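Local structure of Alr3699 protein (Nostoc sp., 4XSR) at residues D13-P18 with A243-Q248; V177-F182 with E294-V299; N327-T332 with Q351-I356. The protein belongs to the GT-B clan of glycosyltransferases, with two parallel-sheet domains facing each other across a cleft that here holds uridine-5'-diphosphate-glucose. All coordinates share one frame; numbering follows the deposited sequence.

Contact 1 of 3, residues D13-P18 with A243-Q248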
loop_
_atom_site.group_PDB
_atom_site.type_symbol
_atom_site.label_atom_id
_atom_site.label_comp_id
_atom_site.label_asym_id
_atom_site.label_seq_id
_atom_site.Cartn_x
_atom_site.Cartn_y
_atom_site.Cartn_z
ATOM N N ASP B 13 -11.006 0.683 11.608
ATOM C CA ASP B 13 -11.533 2.020 11.495
ATOM C C ASP B 13 -10.350 2.947 11.553
ATOM O O ASP B 13 -9.538 2.851 12.458
ATOM C CB ASP B 13 -12.497 2.310 12.661
ATOM C CG ASP B 13 -13.284 3.577 12.464
ATOM O OD1 ASP B 13 -12.685 4.679 12.419
ATOM O OD2 ASP B 13 -14.521 3.474 12.348
ATOM N N GLN B 14 -10.256 3.850 10.600
ATOM C CA GLN B 14 -9.034 4.624 10.432
ATOM C C GLN B 14 -8.836 5.688 11.493
ATOM O O GLN B 14 -7.721 6.179 11.669
ATOM C CB GLN B 14 -9.007 5.268 9.037
ATOM C CG GLN B 14 -9.989 6.417 8.881
ATOM C CD GLN B 14 -10.283 6.752 7.448
ATOM O OE1 GLN B 14 -10.842 5.953 6.682
ATOM N NE2 GLN B 14 -9.897 7.946 7.061
ATOM N N SER B 15 -9.906 6.060 12.192
ATOM C CA SER B 15 -9.885 7.257 13.056
ATOM C C SER B 15 -9.897 6.911 14.534
ATOM O O SER B 15 -10.469 5.883 14.962
ATOM C CB SER B 15 -11.062 8.177 12.743
ATOM O OG SER B 15 -10.955 9.438 13.394
ATOM N N GLY B 16 -9.217 7.760 15.301
ATOM C CA GLY B 16 -9.313 7.716 16.761
ATOM C C GLY B 16 -10.332 8.704 17.326
ATOM O O GLY B 16 -10.600 8.679 18.529
ATOM N N LYS B 17 -10.889 9.559 16.458
ATOM C CA LYS B 17 -11.888 10.543 16.853
ATOM C C LYS B 17 -13.243 9.867 16.828
ATOM O O LYS B 17 -13.471 9.021 15.974
ATOM C CB LYS B 17 -11.922 11.704 15.868
ATOM C CG LYS B 17 -10.595 12.384 15.596
ATOM C CD LYS B 17 -10.131 13.233 16.769
ATOM C CE LYS B 17 -9.282 14.415 16.299
ATOM N NZ LYS B 17 -9.091 15.418 17.387
ATOM N N PRO B 18 -14.162 10.253 17.734
ATOM C CA PRO B 18 -15.512 9.672 17.860
ATOM C C PRO B 18 -16.560 10.267 16.873
ATOM O O PRO B 18 -17.541 10.904 17.284
ATOM C CB PRO B 18 -15.872 10.025 19.302
ATOM C CG PRO B 18 -15.284 11.370 19.479
ATOM C CD PRO B 18 -13.999 11.380 18.671
ATOM N N ALA B 243 -14.596 20.644 15.685
ATOM C CA ALA B 243 -13.862 20.330 14.448
ATOM C C ALA B 243 -12.970 19.096 14.689
ATOM O O ALA B 243 -11.995 19.162 15.416
ATOM C CB ALA B 243 -13.037 21.511 14.012
ATOM N N LEU B 244 -13.338 17.958 14.124
ATOM C CA LEU B 244 -12.647 16.687 14.414
ATOM C C LEU B 244 -11.548 16.364 13.387
ATOM O O LEU B 244 -10.760 15.440 13.596
ATOM C CB LEU B 244 -13.633 15.517 14.416
ATOM C CG LEU B 244 -14.829 15.489 15.374
ATOM C CD1 LEU B 244 -15.724 14.315 14.994
ATOM C CD2 LEU B 244 -14.372 15.370 16.817
ATOM N N PHE B 245 -11.523 17.117 12.287
ATOM C CA PHE B 245 -10.672 16.801 11.148
ATOM C C PHE B 245 -10.004 18.042 10.587
ATOM O O PHE B 245 -9.947 18.213 9.368
ATOM C CB PHE B 245 -11.482 16.077 10.041
ATOM C CG PHE B 245 -12.279 14.885 10.538
ATOM C CD1 PHE B 245 -11.637 13.794 11.140
ATOM C CD2 PHE B 245 -13.667 14.843 10.401
ATOM C CE1 PHE B 245 -12.360 12.688 11.588
ATOM C CE2 PHE B 245 -14.395 13.733 10.847
ATOM C CZ PHE B 245 -13.746 12.656 11.445
ATOM N N GLY B 246 -9.550 18.922 11.483
ATOM C CA GLY B 246 -8.728 20.097 11.129
ATOM C C GLY B 246 -9.457 21.306 10.581
ATOM O O GLY B 246 -8.857 22.156 9.939
ATOM N N GLU B 247 -10.750 21.421 10.850
ATOM C CA GLU B 247 -11.542 22.507 10.239
ATOM C C GLU B 247 -11.559 23.786 11.116
ATOM O O GLU B 247 -12.585 24.457 11.271
ATOM C CB GLU B 247 -12.950 22.005 9.897
ATOM C CG GLU B 247 -12.992 20.626 9.218
ATOM C CD GLU B 247 -13.223 19.445 10.191
ATOM O OE1 GLU B 247 -12.653 19.412 11.322
ATOM O OE2 GLU B 247 -13.987 18.524 9.826
ATOM N N GLN B 248 -10.376 24.160 11.606
ATOM C CA GLN B 248 -10.221 25.311 12.488
ATOM C C GLN B 248 -10.555 26.597 11.781
ATOM O O GLN B 248 -11.054 27.513 12.398
ATOM C CB GLN B 248 -8.808 25.379 13.054
ATOM C CG GLN B 248 -8.347 24.089 13.734
ATOM C CD GLN B 248 -9.243 23.698 14.882
ATOM O OE1 GLN B 248 -9.686 24.553 15.666
ATOM N NE2 GLN B 248 -9.528 22.404 14.993
#

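Contact 2 of 3, residues V177-F182 with E294-V299. With UPG (uridine-5'-diphosphate-glucose), chain J.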
loop_
_atom_site.group_PDB
_atom_site.type_symbol
_atom_site.label_atom_id
_atom_site.label_comp_id
_atom_site.label_asym_id
_atom_site.label_seq_id
_atom_site.Cartn_x
_atom_site.Cartn_y
_atom_site.Cartn_z
ATOM N N VAL B 177 -28.828 -2.790 2.823
ATOM C CA VAL B 177 -29.005 -1.616 3.673
ATOM C C VAL B 177 -29.347 -2.037 5.086
ATOM O O VAL B 177 -30.252 -2.833 5.314
ATOM C CB VAL B 177 -30.105 -0.718 3.148
ATOM C CG1 VAL B 177 -30.337 0.417 4.124
ATOM C CG2 VAL B 177 -29.695 -0.129 1.804
ATOM N N ILE B 178 -28.579 -1.533 6.040
ATOM C CA ILE B 178 -28.839 -1.772 7.453
ATOM C C ILE B 178 -28.579 -0.433 8.138
ATOM O O ILE B 178 -27.438 0.053 8.160
ATOM C CB ILE B 178 -27.939 -2.822 8.059
ATOM C CG1 ILE B 178 -28.128 -4.169 7.359
ATOM C CG2 ILE B 178 -28.235 -2.953 9.551
ATOM C CD1 ILE B 178 -27.353 -5.314 7.991
ATOM N N TYR B 179 -29.655 0.159 8.669
ATOM C CA TYR B 179 -29.620 1.455 9.338
ATOM C C TYR B 179 -28.780 1.411 10.626
ATOM O O TYR B 179 -28.524 0.321 11.176
ATOM C CB TYR B 179 -31.075 1.876 9.645
ATOM C CG TYR B 179 -31.925 2.223 8.416
ATOM C CD1 TYR B 179 -31.444 3.087 7.480
ATOM C CD2 TYR B 179 -33.225 1.709 8.229
ATOM C CE1 TYR B 179 -32.172 3.433 6.367
ATOM C CE2 TYR B 179 -33.988 2.070 7.097
ATOM C CZ TYR B 179 -33.443 2.940 6.164
ATOM O OH TYR B 179 -34.092 3.378 4.993
ATOM N N ASN B 180 -28.355 2.573 11.128
ATOM C CA ASN B 180 -27.757 2.605 12.469
ATOM C C ASN B 180 -28.790 2.232 13.531
ATOM O O ASN B 180 -29.962 2.588 13.428
ATOM C CB ASN B 180 -27.249 3.970 12.858
ATOM C CG ASN B 180 -26.112 4.475 12.000
ATOM O OD1 ASN B 180 -25.878 4.052 10.852
ATOM N ND2 ASN B 180 -25.420 5.450 12.547
ATOM N N GLY B 181 -28.339 1.521 14.550
ATOM C CA GLY B 181 -29.178 1.177 15.662
ATOM C C GLY B 181 -28.894 2.032 16.892
ATOM O O GLY B 181 -27.778 2.559 17.054
ATOM N N PHE B 182 -29.902 2.153 17.764
ATOM C CA PHE B 182 -29.772 2.929 19.003
ATOM C C PHE B 182 -30.384 2.250 20.214
ATOM O O PHE B 182 -31.372 1.534 20.089
ATOM C CB PHE B 182 -30.413 4.276 18.826
ATOM C CG PHE B 182 -29.892 5.045 17.660
ATOM C CD1 PHE B 182 -30.295 4.721 16.371
ATOM C CD2 PHE B 182 -28.998 6.101 17.848
ATOM C CE1 PHE B 182 -29.826 5.441 15.294
ATOM C CE2 PHE B 182 -28.517 6.827 16.775
ATOM C CZ PHE B 182 -28.932 6.498 15.491
ATOM N N GLU B 294 -26.599 14.093 3.332
ATOM C CA GLU B 294 -26.275 13.330 4.518
ATOM C C GLU B 294 -26.470 11.831 4.272
ATOM O O GLU B 294 -27.523 11.390 3.821
ATOM C CB GLU B 294 -27.147 13.790 5.696
ATOM C CG GLU B 294 -26.770 13.196 7.060
ATOM C CD GLU B 294 -25.479 13.819 7.571
ATOM O OE1 GLU B 294 -25.387 15.079 7.541
ATOM O OE2 GLU B 294 -24.547 13.058 7.934
ATOM N N PRO B 295 -25.475 11.025 4.554
ATOM C CA PRO B 295 -25.644 9.602 4.321
ATOM C C PRO B 295 -26.716 8.947 5.160
ATOM O O PRO B 295 -27.474 8.194 4.629
ATOM C CB PRO B 295 -24.273 9.042 4.647
ATOM C CG PRO B 295 -23.368 10.122 4.280
ATOM C CD PRO B 295 -24.061 11.388 4.635
ATOM N N PHE B 296 -26.787 9.248 6.441
ATOM C CA PHE B 296 -27.826 8.734 7.286
ATOM C C PHE B 296 -28.343 9.829 8.181
ATOM O O PHE B 296 -29.424 10.289 7.992
ATOM C CB PHE B 296 -27.315 7.577 8.090
ATOM C CG PHE B 296 -28.295 7.023 9.051
ATOM C CD1 PHE B 296 -29.321 6.231 8.631
ATOM C CD2 PHE B 296 -28.166 7.270 10.381
ATOM C CE1 PHE B 296 -30.201 5.704 9.522
ATOM C CE2 PHE B 296 -29.033 6.751 11.274
ATOM C CZ PHE B 296 -30.056 5.963 10.848
ATOM N N GLY B 297 -27.524 10.279 9.110
ATOM C CA GLY B 297 -27.852 11.341 10.022
ATOM C C GLY B 297 -28.327 10.888 11.376
ATOM O O GLY B 297 -29.492 10.877 11.647
ATOM N N ARG B 298 -27.382 10.553 12.233
ATOM C CA ARG B 298 -27.647 10.031 13.549
ATOM C C ARG B 298 -28.400 11.005 14.420
ATOM O O ARG B 298 -29.247 10.625 15.147
ATOM C CB ARG B 298 -26.351 9.665 14.244
ATOM C CG ARG B 298 -25.729 8.366 13.817
ATOM C CD ARG B 298 -24.368 8.153 14.422
ATOM N NE ARG B 298 -24.445 7.833 15.823
ATOM C CZ ARG B 298 -24.679 6.635 16.294
ATOM N NH1 ARG B 298 -24.857 5.635 15.487
ATOM N NH2 ARG B 298 -24.732 6.442 17.573
ATOM N N VAL B 299 -28.077 12.272 14.315
ATOM C CA VAL B 299 -28.662 13.263 15.163
ATOM C C VAL B 299 -30.149 13.295 14.960
ATOM O O VAL B 299 -30.893 13.499 15.888
ATOM C CB VAL B 299 -28.068 14.634 14.915
ATOM C CG1 VAL B 299 -26.641 14.647 15.365
ATOM C CG2 VAL B 299 -28.147 14.977 13.456
HETATM N N1 UPG J . -22.174 13.668 18.873
HETATM C C2 UPG J . -21.592 13.611 20.146
HETATM N N3 UPG J . -21.110 14.726 20.677
HETATM C C4 UPG J . -21.173 15.895 20.043
HETATM C C5 UPG J . -21.775 15.980 18.781
HETATM C C6 UPG J . -22.261 14.828 18.207
HETATM O O2 UPG J . -21.497 12.530 20.796
HETATM O O4 UPG J . -20.697 16.926 20.596
HETATM C C1C UPG J . -22.702 12.461 18.246
HETATM C C2C UPG J . -24.181 12.555 17.892
HETATM O O2C UPG J . -24.991 12.224 19.040
HETATM C C3C UPG J . -24.226 11.556 16.737
HETATM C C4C UPG J . -22.846 11.660 16.055
HETATM O O4C UPG J . -22.015 12.305 17.000
HETATM O O3C UPG J . -24.392 10.244 17.280
HETATM C C5C UPG J . -22.788 12.472 14.754
HETATM O O5C UPG J . -23.476 11.665 13.799
HETATM P PA UPG J . -23.538 11.990 12.247
HETATM O O1A UPG J . -24.592 11.094 11.679
HETATM O O2A UPG J . -23.484 13.448 11.961
HETATM O O3A UPG J . -22.113 11.235 11.871
HETATM P PB UPG J . -20.997 11.604 10.741
HETATM O O1B UPG J . -19.818 11.991 11.556
HETATM O O2B UPG J . -21.420 12.584 9.717
HETATM O O3B UPG J . -20.772 10.079 10.235
HETATM C "C1'" UPG J . -21.107 9.356 9.035
HETATM C "C2'" UPG J . -22.134 9.938 8.091
HETATM C "C3'" UPG J . -23.525 10.104 8.755
HETATM C "C4'" UPG J . -23.989 8.751 9.307
HETATM C "C5'" UPG J . -22.855 8.127 10.102
HETATM C "C6'" UPG J . -23.157 6.762 10.638
HETATM O "O2'" UPG J . -21.605 11.103 7.456
HETATM O "O3'" UPG J . -24.453 10.579 7.763
HETATM O "O4'" UPG J . -25.112 8.867 10.193
HETATM O "O5'" UPG J . -21.648 8.053 9.351
HETATM O "O6'" UPG J . -23.631 5.910 9.617
HETATM O O HOH W 1 -25.182 2.793 16.095
HETATM O O HOH W 2 -26.295 4.286 18.774
#

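Contact 3 of 3, residues N327-T332 with Q351-I356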
loop_
_atom_site.group_PDB
_atom_site.type_symbol
_atom_site.label_atom_id
_atom_site.label_comp_id
_atom_site.label_asym_id
_atom_site.label_seq_id
_atom_site.Cartn_x
_atom_site.Cartn_y
_atom_site.Cartn_z
ATOM N N ASN B 327 -43.253 13.224 10.884
ATOM C CA ASN B 327 -42.317 12.880 11.946
ATOM C C ASN B 327 -41.156 13.847 12.007
ATOM O O ASN B 327 -40.230 13.661 12.779
ATOM C CB ASN B 327 -41.848 11.416 11.855
ATOM C CG ASN B 327 -40.974 11.135 10.625
ATOM O OD1 ASN B 327 -40.976 11.880 9.672
ATOM N ND2 ASN B 327 -40.232 10.058 10.674
ATOM N N GLY B 328 -41.217 14.907 11.220
ATOM C CA GLY B 328 -40.231 15.929 11.338
ATOM C C GLY B 328 -40.461 16.863 10.202
ATOM O O GLY B 328 -41.474 16.739 9.534
ATOM N N PHE B 329 -39.496 17.749 9.956
ATOM C CA PHE B 329 -39.562 18.708 8.873
ATOM C C PHE B 329 -38.317 18.572 7.994
ATOM O O PHE B 329 -37.268 18.116 8.458
ATOM C CB PHE B 329 -39.601 20.119 9.455
ATOM C CG PHE B 329 -40.715 20.326 10.443
ATOM C CD1 PHE B 329 -42.003 20.614 10.005
ATOM C CD2 PHE B 329 -40.478 20.233 11.809
ATOM C CE1 PHE B 329 -43.026 20.800 10.913
ATOM C CE2 PHE B 329 -41.495 20.417 12.719
ATOM C CZ PHE B 329 -42.775 20.700 12.268
ATOM N N LEU B 330 -38.440 18.999 6.745
ATOM C CA LEU B 330 -37.370 18.927 5.770
ATOM C C LEU B 330 -37.347 20.228 5.038
ATOM O O LEU B 330 -38.386 20.755 4.736
ATOM C CB LEU B 330 -37.584 17.777 4.770
ATOM C CG LEU B 330 -37.413 16.363 5.346
ATOM C CD1 LEU B 330 -37.939 15.303 4.375
ATOM C CD2 LEU B 330 -35.949 16.081 5.738
ATOM N N THR B 331 -36.162 20.748 4.756
ATOM C CA THR B 331 -36.030 22.008 4.057
ATOM C C THR B 331 -34.936 21.876 3.036
ATOM O O THR B 331 -34.124 20.953 3.092
ATOM C CB THR B 331 -35.627 23.123 5.045
ATOM O OG1 THR B 331 -34.417 22.754 5.723
ATOM C CG2 THR B 331 -36.716 23.329 6.108
ATOM N N THR B 332 -34.871 22.834 2.133
ATOM C CA THR B 332 -33.947 22.767 1.035
ATOM C C THR B 332 -32.520 23.011 1.515
ATOM O O THR B 332 -32.248 24.010 2.189
ATOM C CB THR B 332 -34.333 23.777 -0.054
ATOM O OG1 THR B 332 -35.618 23.410 -0.550
ATOM C CG2 THR B 332 -33.305 23.788 -1.223
ATOM N N GLN B 351 -48.921 22.741 19.289
ATOM C CA GLN B 351 -49.667 21.515 19.485
ATOM C C GLN B 351 -49.381 20.525 18.347
ATOM O O GLN B 351 -49.224 19.338 18.617
ATOM C CB GLN B 351 -51.162 21.821 19.591
ATOM C CG GLN B 351 -51.934 20.889 20.508
ATOM C CD GLN B 351 -53.244 21.529 20.981
ATOM O OE1 GLN B 351 -53.273 22.313 21.944
ATOM N NE2 GLN B 351 -54.334 21.212 20.287
ATOM N N LYS B 352 -49.341 21.008 17.097
ATOM C CA LYS B 352 -48.974 20.179 15.937
ATOM C C LYS B 352 -47.550 19.659 16.112
ATOM O O LYS B 352 -47.289 18.439 16.126
ATOM C CB LYS B 352 -49.034 20.987 14.637
ATOM C CG LYS B 352 -50.439 21.148 14.084
ATOM C CD LYS B 352 -50.511 22.165 12.950
ATOM C CE LYS B 352 -51.963 22.454 12.581
ATOM N NZ LYS B 352 -52.072 23.206 11.304
ATOM N N THR B 353 -46.651 20.621 16.281
ATOM C CA THR B 353 -45.272 20.348 16.562
ATOM C C THR B 353 -45.108 19.249 17.602
ATOM O O THR B 353 -44.355 18.307 17.397
ATOM C CB THR B 353 -44.552 21.633 16.972
ATOM O OG1 THR B 353 -44.615 22.588 15.890
ATOM C CG2 THR B 353 -43.099 21.346 17.344
ATOM N N ALA B 354 -45.840 19.292 18.692
ATOM C CA ALA B 354 -45.619 18.262 19.724
ATOM C C ALA B 354 -46.157 16.923 19.268
ATOM O O ALA B 354 -45.698 15.872 19.699
ATOM C CB ALA B 354 -46.253 18.669 21.059
ATOM N N THR B 355 -47.158 16.969 18.403
ATOM C CA THR B 355 -47.762 15.749 17.862
ATOM C C THR B 355 -46.752 15.082 16.901
ATOM O O THR B 355 -46.420 13.900 17.049
ATOM C CB THR B 355 -49.117 16.082 17.177
ATOM O OG1 THR B 355 -50.079 16.420 18.188
ATOM C CG2 THR B 355 -49.636 14.911 16.347
ATOM N N ILE B 356 -46.254 15.872 15.957
ATOM C CA ILE B 356 -45.128 15.477 15.122
ATOM C C ILE B 356 -43.975 14.857 15.939
ATOM O O ILE B 356 -43.501 13.745 15.634
ATOM C CB ILE B 356 -44.651 16.664 14.296
ATOM C CG1 ILE B 356 -45.712 16.955 13.227
ATOM C CG2 ILE B 356 -43.296 16.359 13.678
ATOM C CD1 ILE B 356 -45.462 18.172 12.363
#

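Contact 1 of 3, residues D13-P18 with A243-Q248
K17 lays its aliphatic chain along L244, and this pair forms the dense part of an otherwise light contact. CB of K17 and CB of L244 stand 4.4 Å apart, and further along the lysine, CE of K17 comes to 3.2 Å from O of L244. The bend in the chain at chi2 (-73°) brings those methylenes past the carbonyl, a place that suits lysine because its long hydrocarbon stem can pack while the ammonium reaches on. L244, buried like P18, also turns CD2 to CD of P18 at 4.4 Å, an apolar touch between a branched leucine end and the proline ring. K17 closes this tight part from the exposed side.

At the rim the fit is looser. Here CE1 of the exposed F245 points to OG of S15 at 4.0 Å, the hydroxyl lying at the ring edge near its plane, while one ring face rests on CB of its own neighbour L244. No hydrogen bond crosses. Instead each loop holds its own shape: OG of S15 takes the N-H of K17 in an ST turn, D13 OD1 takes that of S15 in an Asx turn, and N of F245 donates to OE1 of E247 at 2.7 Å, from above the carboxylate plane.

The two loops come from different sheets. D13-P18 links strand 9-13 to helix 20-29, A243-Q248 links strand 235-240 to helix 248-260, E247 being the N-cap of helix 248-260, and P18 additionally touches F272.

Contact 2 of 3, residues V177-F182 with E294-V299
The amide of N180 lies nearly flat over the ring of F296, the two planes only 19° apart, a polar group stacked on an aromatic face in a buried place. CB of N180 completes the overlap, 3.7 Å from CE2 of F296. F296 gets there with CG anti to its backbone N (chi1 177°), which carries the ring across to V177-F182, where N180 covers one face. At the ring edge, CE1 of F296 meets CD1 of Y179 at 3.5 Å; the tyrosine keeps its hydroxyl for E320.

F182 lies over R298 at a tilt. Its CE2 sits above the centre of one face of the guanidinium, 3.9 Å from CZ of R298, with the planes 29° apart. The same group works through its edge: NE of R298 donates to O3C of uridine-5'-diphosphate-glucose at 2.8 Å, and NH1 and NH2 each donate to a separate water that also bonds to O of G181. Arginine suits this spot because it can offer a face to the ring and N-H groups from its edge.

Backbone N-H groups grip the ligand too. F296 N reaches O3' at 3.0 Å, G297 N reaches O4' at 3.0 Å, and R298 N, in the first turn of its helix, meets phosphate oxygen O1A at 2.9 Å. G297, the N-cap residue, has positive phi and psi that leave no room for a CB beside the carbonyl O of F296, which matches glycine's lack of a side chain. E294 and E302, which both bond the ligand, are spaced as in the E-X7-E motif of GT4 relatives.

V177-F182 leaves edge strand 175-177, and F182 packs on V301 and L305 of helix 298-305, while I178 leans on helix 370-382.

Contact 3 of 3, residues N327-T332 with Q351-I356
With CG1 beside its backbone N (chi1 -71°) and the chain then extended, I356 sends its two branches to different targets: CD1 to the ring of F329, and CG2 to the backbone of N327 and G328. F329 answers with its own CG beside the backbone N (chi1 -55°), so that the far end of the ring, rather than its root, approaches the helix. The two side chains cross at about a right angle, and CZ of F329 stands 3.7 Å from CD1 of I356.

The second branch fits closely against the main chain. CG2 of I356 is 3.5 Å from N of G328 and 3.7 Å from C of N327, and the CA atoms of N327 and I356 are 5.0 Å apart. Glycine suits position 328 through its very extended backbone (phi 172°). The first bond of the N327 side chain is directed away from the helix segment, and its amide is bonded to E323 N and L321 O.

T353 adds a distant touch, OG1 of T353 lying 4.5 Å from CZ of F329 while it bonds to D349 O, just before the helix. F329 also packs on I342 and C346 of helix 336-348 and on V311 of strand 310-313.

With no hydrogen bond between the segments, the start of the strand and the loop before it meet helix 350-367 by van der Waals packing of I356 on a ring and on a peptide, and the polar groups of N327 and T353 are satisfied elsewhere.

Contacts 1 and 2 both span the cleft between the two parallel sheets, and along the chain their segments alternate. Their centres are 19 Å apart and their nearest atoms about 8 Å, without touching. Contact 2 bears directly on uridine-5'-diphosphate-glucose, whereas contact 1 lies further off, with the F245 side chain about 6 Å from the ligand. Contact 3 lies within the second sheet's half of the molecule, joining the start of its outermost strand 329-331 to helix 350-367. Its centre is 19 Å from that of contact 2, with nearest atoms about 9 Å apart, and 32 Å from that of contact 1, on the opposite side of the chain's centre.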